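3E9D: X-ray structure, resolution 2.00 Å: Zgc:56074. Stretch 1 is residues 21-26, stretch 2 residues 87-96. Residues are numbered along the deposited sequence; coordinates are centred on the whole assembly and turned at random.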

# COMPACT_ATOMS: atom_id res chain seq x y z
N LEU A 21 -13.71 14.17 -7.03
CA LEU A 21 -14.62 14.05 -5.89
C LEU A 21 -13.99 13.15 -4.83
O LEU A 21 -13.34 12.17 -5.16
CB LEU A 21 -15.94 13.45 -6.34
CG LEU A 21 -16.64 14.13 -7.52
CD1 LEU A 21 -17.93 13.40 -7.86
CD2 LEU A 21 -16.92 15.58 -7.16
N LEU A 22 -14.19 13.47 -3.55
CA LEU A 22 -13.63 12.67 -2.45
C LEU A 22 -14.24 11.29 -2.38
O LEU A 22 -15.47 11.14 -2.31
CB LEU A 22 -13.80 13.36 -1.11
CG LEU A 22 -12.68 14.22 -0.56
CD1 LEU A 22 -13.16 14.77 0.76
CD2 LEU A 22 -11.37 13.42 -0.37
N GLN A 23 -13.38 10.27 -2.37
CA GLN A 23 -13.86 8.89 -2.34
C GLN A 23 -13.34 8.14 -1.11
O GLN A 23 -12.15 7.84 -1.03
CB GLN A 23 -13.44 8.18 -3.63
CG GLN A 23 -14.46 7.15 -4.11
CD GLN A 23 -14.05 6.49 -5.42
OE1 GLN A 23 -14.75 5.63 -5.92
NE2 GLN A 23 -12.90 6.86 -5.95
N GLY A 24 -14.21 7.83 -0.16
CA GLY A 24 -13.79 7.22 1.10
C GLY A 24 -14.32 5.81 1.27
O GLY A 24 -14.10 4.96 0.43
N GLN A 25 -15.03 5.58 2.37
CA GLN A 25 -15.48 4.23 2.72
C GLN A 25 -16.93 3.98 2.35
O GLN A 25 -17.36 2.82 2.36
CB GLN A 25 -15.32 3.98 4.23
CG GLN A 25 -13.97 4.32 4.76
CD GLN A 25 -13.81 4.01 6.25
OE1 GLN A 25 -14.66 3.37 6.85
NE2 GLN A 25 -12.70 4.44 6.83
N GLY A 26 -17.67 5.03 2.04
CA GLY A 26 -19.12 4.94 1.87
C GLY A 26 -19.63 4.81 0.46
O GLY A 26 -20.65 4.17 0.22
N LEU A 87 -7.57 -2.26 5.36
CA LEU A 87 -6.98 -1.53 4.23
C LEU A 87 -7.88 -0.50 3.52
O LEU A 87 -7.47 0.06 2.49
CB LEU A 87 -6.46 -2.52 3.17
CG LEU A 87 -5.42 -3.54 3.64
CD1 LEU A 87 -5.05 -4.49 2.48
CD2 LEU A 87 -4.16 -2.82 4.17
N ARG A 88 -9.10 -0.29 4.02
CA ARG A 88 -10.03 0.67 3.40
C ARG A 88 -9.49 2.08 3.47
O ARG A 88 -8.68 2.42 4.35
CB ARG A 88 -11.44 0.61 4.03
CG ARG A 88 -11.53 1.09 5.51
CD ARG A 88 -12.88 0.64 6.15
NE ARG A 88 -13.02 1.11 7.53
CZ ARG A 88 -12.53 0.49 8.60
NH1 ARG A 88 -11.84 -0.65 8.50
NH2 ARG A 88 -12.73 1.02 9.81
N GLU A 89 -9.97 2.91 2.56
CA GLU A 89 -9.58 4.29 2.48
C GLU A 89 -9.96 5.06 3.76
O GLU A 89 -10.91 4.69 4.44
CB GLU A 89 -10.26 4.94 1.26
CG GLU A 89 -9.90 6.43 1.02
CD GLU A 89 -8.39 6.68 0.90
OE1 GLU A 89 -7.64 6.28 1.82
OE2 GLU A 89 -7.95 7.27 -0.12
N ARG A 90 -9.20 6.11 4.06
CA ARG A 90 -9.58 7.06 5.08
C ARG A 90 -11.05 7.48 4.93
O ARG A 90 -11.51 7.81 3.83
CB ARG A 90 -8.68 8.29 5.01
CG ARG A 90 -9.02 9.35 6.04
CD ARG A 90 -7.91 10.40 6.10
NE ARG A 90 -8.19 11.31 7.20
CZ ARG A 90 -7.52 12.43 7.43
NH1 ARG A 90 -6.50 12.79 6.65
NH2 ARG A 90 -7.89 13.19 8.46
N GLY A 91 -11.79 7.47 6.04
CA GLY A 91 -13.18 7.92 6.02
C GLY A 91 -13.26 9.43 5.94
O GLY A 91 -12.55 10.13 6.66
N PHE A 92 -14.14 9.94 5.08
CA PHE A 92 -14.32 11.39 4.94
C PHE A 92 -15.70 11.89 5.38
O PHE A 92 -16.00 13.06 5.20
CB PHE A 92 -14.00 11.85 3.50
CG PHE A 92 -12.55 11.66 3.13
CD1 PHE A 92 -11.57 12.46 3.69
CD2 PHE A 92 -12.17 10.63 2.28
CE1 PHE A 92 -10.22 12.26 3.39
CE2 PHE A 92 -10.81 10.43 1.97
CZ PHE A 92 -9.85 11.23 2.51
N GLY A 93 -16.53 11.00 5.93
CA GLY A 93 -17.80 11.41 6.56
C GLY A 93 -18.65 12.23 5.61
O GLY A 93 -18.83 11.84 4.44
N VAL A 94 -19.13 13.37 6.07
CA VAL A 94 -20.04 14.19 5.25
C VAL A 94 -19.37 14.82 4.01
O VAL A 94 -20.06 15.28 3.11
CB VAL A 94 -20.76 15.29 6.08
CG1 VAL A 94 -21.68 14.66 7.13
CG2 VAL A 94 -19.73 16.27 6.71
N ALA A 95 -18.04 14.83 3.97
CA ALA A 95 -17.29 15.38 2.83
C ALA A 95 -17.23 14.43 1.64
O ALA A 95 -16.89 14.83 0.52
CB ALA A 95 -15.90 15.79 3.27
N GLU A 96 -17.55 13.16 1.88
CA GLU A 96 -17.41 12.14 0.85
C GLU A 96 -18.36 12.39 -0.32
O GLU A 96 -19.54 12.69 -0.11
CB GLU A 96 -17.63 10.74 1.42
CG GLU A 96 -17.32 9.63 0.42
CD GLU A 96 -17.44 8.23 1.00
OE1 GLU A 96 -17.97 8.06 2.12
OE2 GLU A 96 -17.01 7.29 0.31
O HOH W 1 -15.78 7.93 3.86
O HOH W 2 -13.39 3.84 9.72

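This is a contact between two irregular segments of one chain, held mainly by side-chain to backbone hydrogen bonds and closed at one end by a small apolar cluster. Together the two stretches bury 591 Å² of surface.

Glu96 anchors the polar part. Its side chain is extended, with chi1 and chi2 both t. The CA-to-CB bond points sideways, but the carboxylate reaches the backbone of stretch 1. Gly24 N donates to Glu96 OE2 at 2.9 Å. Gly26 N donates to Glu96 OE2 at 2.9 Å and, weakly, to Glu96 OE1 at 3.0 Å. Gln25 N lies 3.3 Å from Glu96 OE2, but the angle is too poor for a hydrogen bond. That amide donates instead to water 1, with 2.9 Å between Gln25 N and the water oxygen. Water 1 also accepts from Phe92 N at 2.9 Å and donates a weak bond to Glu96 OE1 at 2.8 Å. It therefore links the two stretches beside the direct bonds.

The glycines leave room for this arrangement. An ideal CB on Gly26 would stand 2.6 Å from Glu96 OE1, which is a clash. One on Gly24 would be tight, at 3.2 Å from Arg90 O and 3.3 Å from Phe92 CD2. Across the contact, Gly24 and Gly91 are close, with Gly24 CA 5.0 Å from Gly91 CA.

Gln25 uses both ends of its amide. Gln25 NE2 donates to the backbone Glu89 O at 3.0 Å. Gln25 OE1 accepts a weak bond from Arg88 NE at 2.9 Å, lying at the edge of the guanidinium and near its plane. Water 2 adds a second link between these side chains, accepting from Gln25 NE2 at 3.0 Å and from Arg88 NH2 at 2.9 Å. Gln25 NE2 and Gly91 N are 3.3 Å apart, but both are donors and do not bond.

Leu22 forms the apolar end. Its CB points toward stretch 2. Leu22 CD2 sits over one face of the Phe92 ring, 3.8 Å from the centroid and 7° off the ring normal, a CH-pi contact. The other methyl, Leu22 CD1, packs 3.9 Å from Ala95 CB. Gly24 CA meets the same ring at its edge, 4.0 Å from Phe92 CD2.

Within stretch 2, Ala95 N donates to Phe92 O at 3.0 Å, a local turn that joins two of the residues Leu22 packs against. Arg90 O is buried by the contact and has no partner in the model.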